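Local structure of stromal cell-derived factor 2-like protein (Arabidopsis thaliana, 3MAL) at residues V16-G21 against G189-L194; Y20-K25 against W64-V69. The protein takes part in protein quality control and the unfolded protein response in the endoplasmic reticulum, where it may help monitor glycoproteins. All coordinates share one frame; numbering follows the deposited sequence.

How the contacts relate
From its first modelled residue the chain runs as the loop V16-G21, whose last two residues, Y20 and G21, both contacts share, and leads into strand 23-28. Contact 2 closes the shorter loop, bringing W64-V69 back beside Y20-K25 within the first MIR repeat. Contact 1 closes nearly the whole chain, laying the C-terminal G189-L194 against V16-G21, so contact 2 nests inside it. The two centres lie about 8 Å apart. Strand 23-28 sits between strands 64-67 and 184-190 in the closed barrel, and V190 N lies 2.7 Å from A23 O, a probable hydrogen bond that ties the two contacts together.

Contact 1. Residues V16-G21 against G189-L194; sequences VEITYG and GVYLPL
The Y191 ring meets I18 obliquely: CG1 of I18 comes to 3.7 Å from CE2 of Y191, and the two side chains cross at a slant. One face of the Y191 ring lies back over its own strand, with C of G189 3.9 Å above the plane and offset toward the rim. The carbonyl O of E17 also approaches obliquely, and it lies 3.6 Å from CB of Y191. The phenol OH points out of the contact to the side-chain oxygen of Q140, with which it is hydrogen-bonded.

The polar centre is the carbonyl O of L192. T19 OG1 donates to it at 2.7 Å. With chi1 at 49°, that hydroxyl sits between its own backbone N and carbonyl carbon, and it reaches L192 O at a C=O...donor angle of 115°, tilted 32° from the carbonyl plane. A water makes a second bond, donating one hydrogen to L192 O (2.9 Å) and the other to E17 O (2.9 Å), so it bridges the two backbones. One peptide oxygen is thus gripped from both a side chain and a solvent molecule.

Leucine side chains lie round T19 and L192 O. CG of L192 rests 3.7 Å from the carbonyl O of G21, and its CD1 also leans toward O of Y20. Further out, CD2 of L194 packs 3.8 Å from CG2 of T19, while the L194 side chain crosses that of E17 at about a right angle, its CD1 against the E17 carboxylate carbon CD; E17 has two conformers, so that last contact is less certain.

What results is the meeting of the two chain ends: the lead-in to the first barrel strand is held to the segment leaving the last one, as expected of a closed beta-trefoil, here built of MIR repeats.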
ATOM      1  N   VAL A  16      -2.751   1.406  19.400  1.00 22.25           N
ATOM      2  CA  VAL A  16      -1.759   1.676  18.310  1.00 21.52           C
ATOM      3  C   VAL A  16      -1.190   0.441  17.609  1.00 20.15           C
ATOM      4  O   VAL A  16      -0.607   0.612  16.530  1.00 19.78           O
ATOM      5  CB  VAL A  16      -0.511   2.542  18.728  1.00 21.52           C
ATOM      6  CG1 VAL A  16      -0.885   3.935  19.243  1.00 24.07           C
ATOM      7  CG2 VAL A  16       0.458   1.781  19.683  1.00 23.26           C
ATOM      8  N   GLU A  17      -1.288  -0.761  18.201  1.00 18.63           N
ATOM      9  CA  GLU A  17      -0.784  -1.984  17.532  0.50 18.26           C
ATOM     10  C   GLU A  17      -1.647  -2.347  16.324  1.00 17.28           C
ATOM     11  O   GLU A  17      -2.870  -2.531  16.418  1.00 16.25           O
ATOM     12  CB  GLU A  17      -0.642  -3.187  18.479  0.50 18.69           C
ATOM     13  CG  GLU A  17       0.371  -3.013  19.598  0.50 20.58           C
ATOM     14  CD  GLU A  17      -0.273  -2.416  20.833  0.50 22.14           C
ATOM     15  OE1 GLU A  17      -1.400  -1.863  20.715  0.50 22.33           O
ATOM     16  OE2 GLU A  17       0.333  -2.526  21.930  0.50 23.72           O
ATOM     17  N   ILE A  18      -1.020  -2.472  15.175  1.00 15.86           N
ATOM     18  CA  ILE A  18      -1.807  -2.733  13.992  1.00 14.67           C
ATOM     19  C   ILE A  18      -1.953  -4.238  13.786  1.00 13.72           C
ATOM     20  O   ILE A  18      -0.960  -4.944  13.616  1.00 14.30           O
ATOM     21  CB  ILE A  18      -1.156  -2.088  12.760  1.00 14.53           C
ATOM     22  CG1 ILE A  18      -1.101  -0.555  12.931  1.00 15.36           C
ATOM     23  CG2 ILE A  18      -1.865  -2.536  11.489  1.00 15.04           C
ATOM     24  CD1 ILE A  18      -0.344   0.164  11.825  1.00 15.50           C
ATOM     25  N   THR A  19      -3.186  -4.736  13.794  1.00 11.57           N
ATOM     26  CA  THR A  19      -3.426  -6.180  13.736  1.00 10.31           C
ATOM     27  C   THR A  19      -4.013  -6.576  12.379  1.00  9.80           C
ATOM     28  O   THR A  19      -4.579  -5.733  11.680  1.00  9.09           O
ATOM     29  CB  THR A  19      -4.430  -6.612  14.832  1.00 10.07           C
ATOM     30  OG1 THR A  19      -5.574  -5.743  14.786  1.00 10.28           O
ATOM     31  CG2 THR A  19      -3.783  -6.528  16.225  1.00  9.58           C
ATOM     32  N   TYR A  20      -3.909  -7.851  12.010  1.00  9.03           N
ATOM     33  CA  TYR A  20      -4.554  -8.281  10.775  1.00  9.01           C
ATOM     34  C   TYR A  20      -6.058  -8.066  10.892  1.00  8.93           C
ATOM     35  O   TYR A  20      -6.640  -8.265  11.971  1.00  7.74           O
ATOM     36  CB  TYR A  20      -4.239  -9.747  10.461  1.00  9.19           C
ATOM     37  CG  TYR A  20      -2.783  -9.979  10.114  1.00  9.72           C
ATOM     38  CD1 TYR A  20      -1.884 -10.475  11.074  1.00  8.06           C
ATOM     39  CD2 TYR A  20      -2.296  -9.695   8.846  1.00  8.71           C
ATOM     40  CE1 TYR A  20      -0.538 -10.667  10.771  1.00  8.52           C
ATOM     41  CE2 TYR A  20      -0.931  -9.930   8.532  1.00  9.79           C
ATOM     42  CZ  TYR A  20      -0.073 -10.405   9.503  1.00  9.63           C
ATOM     43  OH  TYR A  20       1.267 -10.613   9.225  1.00  9.63           O
ATOM     44  N   GLY A  21      -6.681  -7.666   9.782  1.00  7.65           N
ATOM     45  CA  GLY A  21      -8.101  -7.354   9.796  1.00  8.18           C
ATOM     46  C   GLY A  21      -8.387  -5.879  10.034  1.00  8.15           C
ATOM     47  O   GLY A  21      -9.523  -5.445   9.910  1.00  8.07           O
ATOM     48  N   GLY A 189      -6.363   4.756  11.517  1.00 15.84           N
ATOM     49  CA  GLY A 189      -6.868   3.406  11.364  1.00 14.28           C
ATOM     50  C   GLY A 189      -7.919   2.985  12.369  1.00 13.59           C
ATOM     51  O   GLY A 189      -8.208   3.698  13.329  1.00 12.84           O
ATOM     52  N   VAL A 190      -8.526   1.835  12.107  1.00 12.25           N
ATOM     53  CA  VAL A 190      -9.339   1.160  13.093  1.00 11.92           C
ATOM     54  C   VAL A 190      -8.681  -0.189  13.307  1.00 11.78           C
ATOM     55  O   VAL A 190      -8.640  -1.024  12.395  1.00 11.82           O
ATOM     56  CB  VAL A 190     -10.799   1.009  12.627  1.00 11.79           C
ATOM     57  CG1 VAL A 190     -11.590   0.139  13.614  1.00 10.39           C
ATOM     58  CG2 VAL A 190     -11.449   2.388  12.469  1.00 12.22           C
ATOM     59  N   TYR A 191      -8.142  -0.398  14.500  1.00 11.72           N
ATOM     60  CA  TYR A 191      -7.326  -1.577  14.768  1.00 11.35           C
ATOM     61  C   TYR A 191      -8.069  -2.632  15.602  1.00 11.18           C
ATOM     62  O   TYR A 191      -8.580  -2.334  16.701  1.00 10.26           O
ATOM     63  CB  TYR A 191      -5.992  -1.163  15.406  1.00 12.23           C
ATOM     64  CG  TYR A 191      -5.369   0.079  14.752  1.00 13.15           C
ATOM     65  CD1 TYR A 191      -5.251   1.271  15.462  1.00 16.29           C
ATOM     66  CD2 TYR A 191      -4.923   0.058  13.435  1.00 17.07           C
ATOM     67  CE1 TYR A 191      -4.704   2.409  14.886  1.00 17.73           C
ATOM     68  CE2 TYR A 191      -4.359   1.201  12.842  1.00 18.60           C
ATOM     69  CZ  TYR A 191      -4.261   2.367  13.578  1.00 18.90           C
ATOM     70  OH  TYR A 191      -3.722   3.507  13.023  1.00 22.54           O
ATOM     71  N   LEU A 192      -8.164  -3.850  15.055  1.00 10.49           N
ATOM     72  CA  LEU A 192      -8.865  -4.924  15.733  1.00 10.89           C
ATOM     73  C   LEU A 192      -8.107  -5.283  17.015  1.00 12.13           C
ATOM     74  O   LEU A 192      -6.863  -5.162  17.066  1.00 12.17           O
ATOM     75  CB  LEU A 192      -9.043  -6.147  14.831  1.00 10.22           C
ATOM     76  CG  LEU A 192      -9.889  -6.030  13.551  1.00  9.19           C
ATOM     77  CD1 LEU A 192     -10.158  -7.430  13.014  1.00 10.30           C
ATOM     78  CD2 LEU A 192     -11.232  -5.247  13.790  1.00  9.44           C
ATOM     79  N   PRO A 193      -8.847  -5.706  18.060  1.00 12.54           N
ATOM     80  CA  PRO A 193      -8.236  -6.056  19.341  1.00 13.26           C
ATOM     81  C   PRO A 193      -7.134  -7.081  19.171  1.00 13.80           C
ATOM     82  O   PRO A 193      -7.210  -7.947  18.303  1.00 13.97           O
ATOM     83  CB  PRO A 193      -9.398  -6.647  20.151  1.00 13.35           C
ATOM     84  CG  PRO A 193     -10.625  -6.178  19.489  1.00 12.90           C
ATOM     85  CD  PRO A 193     -10.308  -5.853  18.068  1.00 12.43           C
ATOM     86  N   LEU A 194      -6.101  -6.956  19.986  1.00 15.59           N
ATOM     87  CA  LEU A 194      -5.020  -7.938  20.029  1.00 16.71           C
ATOM     88  C   LEU A 194      -5.463  -9.226  20.661  1.00 17.83           C
ATOM     89  O   LEU A 194      -5.930  -9.235  21.817  1.00 18.36           O
ATOM     90  CB  LEU A 194      -3.853  -7.405  20.849  1.00 17.03           C
ATOM     91  CG  LEU A 194      -2.762  -6.617  20.171  1.00 17.93           C
ATOM     92  CD1 LEU A 194      -1.929  -5.921  21.277  1.00 19.46           C
ATOM     93  CD2 LEU A 194      -1.908  -7.552  19.326  1.00 17.71           C
TER
HETATM   94  O   HOH W   1      -4.816  -3.460  18.333  1.00 19.19           O

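Contact 2. Residues Y20-K25 against W64-V69; sequences YGSAIK and WIVKPV
I24 reaches V66 because of its first torsion: chi1 of 68° puts CG1 between the backbone N and the carbonyl carbon, and the chain carries CD1 to 3.9 Å from CG2 of V66. In V66, chi1 of -174° sends CG1 to the Y20 side, 4.2 Å from CD2 of Y20, while CG2 is the methyl that meets I24. The same atom, CD2 of Y20, comes 3.6 Å from CD of P68, so the tyrosine lies obliquely against P68.

The backbones are stitched by four bonds. I24 and W64 form a hydrogen-bonded antiparallel pair, I24 N to W64 O at 2.9 Å and W64 N to I24 O at 3.0 Å. Beyond the non-hydrogen-bonded pair A23 and I65, V66 N reaches S22 O at 3.0 Å and G21 N reaches V66 O at 2.8 Å. G21 and S22 thus both face V66, a G1-type beta bulge with G21 in the position whose positive phi suits a glycine. CB of A23 touches CD1 of I65 at 3.5 Å, on the sheet face away from I24 and W64, although I65 has a second conformer. The short segments 23-25 and 64-67 run at 119° to each other, a strongly twisted pairing.

Within the barrel, strand 64-67 pairs on its other side with strand 85-90, through a backbone hydrogen bond between I65 and Q89, and L88 packs against W64 and V66. W64 NE1 bonds to O of L35 on strand 34-38, in the other sheet. Strand 23-28 in turn pairs with strand 184-190 through A23 and V190.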
ATOM      1  N   TYR A  20      -3.909  -7.851  12.010  1.00  9.03           N
ATOM      2  CA  TYR A  20      -4.554  -8.281  10.775  1.00  9.01           C
ATOM      3  C   TYR A  20      -6.058  -8.066  10.892  1.00  8.93           C
ATOM      4  O   TYR A  20      -6.640  -8.265  11.971  1.00  7.74           O
ATOM      5  CB  TYR A  20      -4.239  -9.747  10.461  1.00  9.19           C
ATOM      6  CG  TYR A  20      -2.783  -9.979  10.114  1.00  9.72           C
ATOM      7  CD1 TYR A  20      -1.884 -10.475  11.074  1.00  8.06           C
ATOM      8  CD2 TYR A  20      -2.296  -9.695   8.846  1.00  8.71           C
ATOM      9  CE1 TYR A  20      -0.538 -10.667  10.771  1.00  8.52           C
ATOM     10  CE2 TYR A  20      -0.931  -9.930   8.532  1.00  9.79           C
ATOM     11  CZ  TYR A  20      -0.073 -10.405   9.503  1.00  9.63           C
ATOM     12  OH  TYR A  20       1.267 -10.613   9.225  1.00  9.63           O
ATOM     13  N   GLY A  21      -6.681  -7.666   9.782  1.00  7.65           N
ATOM     14  CA  GLY A  21      -8.101  -7.354   9.796  1.00  8.18           C
ATOM     15  C   GLY A  21      -8.387  -5.879  10.034  1.00  8.15           C
ATOM     16  O   GLY A  21      -9.523  -5.445   9.910  1.00  8.07           O
ATOM     17  N   SER A  22      -7.359  -5.104  10.369  1.00  8.36           N
ATOM     18  CA  SER A  22      -7.587  -3.705  10.674  0.50  9.00           C
ATOM     19  C   SER A  22      -7.698  -2.868   9.395  1.00  8.95           C
ATOM     20  O   SER A  22      -7.179  -3.253   8.325  1.00  8.45           O
ATOM     21  CB  SER A  22      -6.488  -3.159  11.581  0.50  9.30           C
ATOM     22  OG  SER A  22      -5.424  -2.700  10.785  0.50 12.00           O
ATOM     23  N   ALA A  23      -8.417  -1.748   9.509  1.00  8.05           N
ATOM     24  CA  ALA A  23      -8.509  -0.784   8.411  1.00  9.03           C
ATOM     25  C   ALA A  23      -7.551   0.382   8.676  1.00  8.73           C
ATOM     26  O   ALA A  23      -7.523   0.944   9.774  1.00  8.97           O
ATOM     27  CB  ALA A  23      -9.935  -0.271   8.234  1.00  8.47           C
ATOM     28  N   ILE A  24      -6.749   0.719   7.669  1.00  8.62           N
ATOM     29  CA  ILE A  24      -5.738   1.764   7.818  1.00  7.89           C
ATOM     30  C   ILE A  24      -5.721   2.723   6.635  1.00  8.12           C
ATOM     31  O   ILE A  24      -6.173   2.375   5.538  1.00  7.43           O
ATOM     32  CB  ILE A  24      -4.304   1.180   7.992  1.00  8.07           C
ATOM     33  CG1 ILE A  24      -3.813   0.505   6.704  1.00  8.29           C
ATOM     34  CG2 ILE A  24      -4.225   0.303   9.277  1.00  8.23           C
ATOM     35  CD1 ILE A  24      -2.319   0.149   6.698  1.00 10.44           C
ATOM     36  N   LYS A  25      -5.212   3.927   6.882  1.00  7.72           N
ATOM     37  CA  LYS A  25      -4.655   4.746   5.823  1.00  8.57           C
ATOM     38  C   LYS A  25      -3.123   4.672   5.909  1.00  8.62           C
ATOM     39  O   LYS A  25      -2.557   4.381   6.972  1.00  9.37           O
ATOM     40  CB  LYS A  25      -5.161   6.174   5.905  1.00  8.80           C
ATOM     41  CG  LYS A  25      -6.668   6.271   5.802  1.00  8.88           C
ATOM     42  CD  LYS A  25      -7.112   7.714   5.534  1.00  9.65           C
ATOM     43  CE  LYS A  25      -8.639   7.776   5.377  1.00 10.68           C
ATOM     44  NZ  LYS A  25      -9.084   9.190   5.218  1.00 12.26           N
ATOM     45  N   TRP A  64      -7.567   0.833   3.429  1.00  7.87           N
ATOM     46  CA  TRP A  64      -7.004  -0.463   3.042  1.00  7.48           C
ATOM     47  C   TRP A  64      -7.168  -1.430   4.232  1.00  8.19           C
ATOM     48  O   TRP A  64      -6.971  -1.028   5.383  1.00  8.78           O
ATOM     49  CB  TRP A  64      -5.502  -0.309   2.688  1.00  7.42           C
ATOM     50  CG  TRP A  64      -5.274   0.669   1.574  1.00  5.64           C
ATOM     51  CD1 TRP A  64      -5.160   2.047   1.685  1.00  3.73           C
ATOM     52  CD2 TRP A  64      -5.172   0.364   0.176  1.00  4.41           C
ATOM     53  NE1 TRP A  64      -4.996   2.602   0.433  1.00  4.10           N
ATOM     54  CE2 TRP A  64      -4.999   1.591  -0.508  1.00  5.21           C
ATOM     55  CE3 TRP A  64      -5.192  -0.829  -0.563  1.00  4.60           C
ATOM     56  CZ2 TRP A  64      -4.835   1.660  -1.898  1.00  6.01           C
ATOM     57  CZ3 TRP A  64      -5.045  -0.762  -1.963  1.00  6.63           C
ATOM     58  CH2 TRP A  64      -4.871   0.481  -2.612  1.00  6.47           C
ATOM     59  N   ILE A  65      -7.496  -2.691   3.950  1.00  8.34           N
ATOM     60  CA  ILE A  65      -7.516  -3.740   4.987  1.00  8.43           C
ATOM     61  C   ILE A  65      -6.196  -4.536   5.011  1.00  8.35           C
ATOM     62  O   ILE A  65      -5.755  -5.054   3.980  1.00  8.28           O
ATOM     63  CB  ILE A  65      -8.735  -4.685   4.840  1.00  9.65           C
ATOM     64  CG1 ILE A  65     -10.039  -3.884   4.833  1.00 10.72           C
ATOM     65  CG2 ILE A  65      -8.772  -5.696   5.990  1.00  7.12           C
ATOM     66  CD1 ILE A  65     -10.195  -3.073   6.122  1.00 13.60           C
ATOM     67  N   VAL A  66      -5.537  -4.615   6.178  1.00  8.23           N
ATOM     68  CA  VAL A  66      -4.289  -5.381   6.296  1.00  8.52           C
ATOM     69  C   VAL A  66      -4.636  -6.874   6.396  1.00  9.52           C
ATOM     70  O   VAL A  66      -5.397  -7.287   7.287  1.00  8.53           O
ATOM     71  CB  VAL A  66      -3.495  -4.993   7.562  1.00  8.99           C
ATOM     72  CG1 VAL A  66      -2.133  -5.696   7.593  1.00  8.25           C
ATOM     73  CG2 VAL A  66      -3.358  -3.486   7.678  1.00  9.14           C
ATOM     74  N   LYS A  67      -4.099  -7.669   5.470  1.00  9.70           N
ATOM     75  CA  LYS A  67      -4.373  -9.108   5.462  1.00 11.06           C
ATOM     76  C   LYS A  67      -3.101  -9.977   5.348  1.00 12.01           C
ATOM     77  O   LYS A  67      -2.075  -9.533   4.794  1.00 11.06           O
ATOM     78  CB  LYS A  67      -5.369  -9.449   4.340  1.00 11.07           C
ATOM     79  CG  LYS A  67      -6.796  -8.974   4.623  1.00 12.93           C
ATOM     80  CD  LYS A  67      -7.807  -9.471   3.556  1.00 14.16           C
ATOM     81  CE  LYS A  67      -9.177  -8.882   3.865  1.00 16.41           C
ATOM     82  NZ  LYS A  67     -10.327  -9.488   3.090  1.00 16.41           N
ATOM     83  N   PRO A  68      -3.163 -11.216   5.886  1.00 12.69           N
ATOM     84  CA  PRO A  68      -2.074 -12.173   5.691  1.00 13.56           C
ATOM     85  C   PRO A  68      -2.126 -12.790   4.287  1.00 15.22           C
ATOM     86  O   PRO A  68      -3.063 -12.532   3.519  1.00 14.35           O
ATOM     87  CB  PRO A  68      -2.357 -13.231   6.775  1.00 12.50           C
ATOM     88  CG  PRO A  68      -3.811 -13.263   6.881  1.00 12.36           C
ATOM     89  CD  PRO A  68      -4.265 -11.805   6.674  1.00 12.99           C
ATOM     90  N   VAL A  69      -1.114 -13.569   3.936  1.00 17.20           N
ATOM     91  CA  VAL A  69      -1.202 -14.387   2.725  1.00 19.87           C
ATOM     92  C   VAL A  69      -2.019 -15.659   3.071  1.00 21.23           C
ATOM     93  O   VAL A  69      -1.888 -16.215   4.171  1.00 20.87           O
ATOM     94  CB  VAL A  69       0.197 -14.684   2.079  1.00 20.18           C
ATOM     95  CG1 VAL A  69       1.113 -13.462   2.180  1.00 21.48           C
ATOM     96  CG2 VAL A  69       0.858 -15.881   2.691  1.00 21.26           C
TER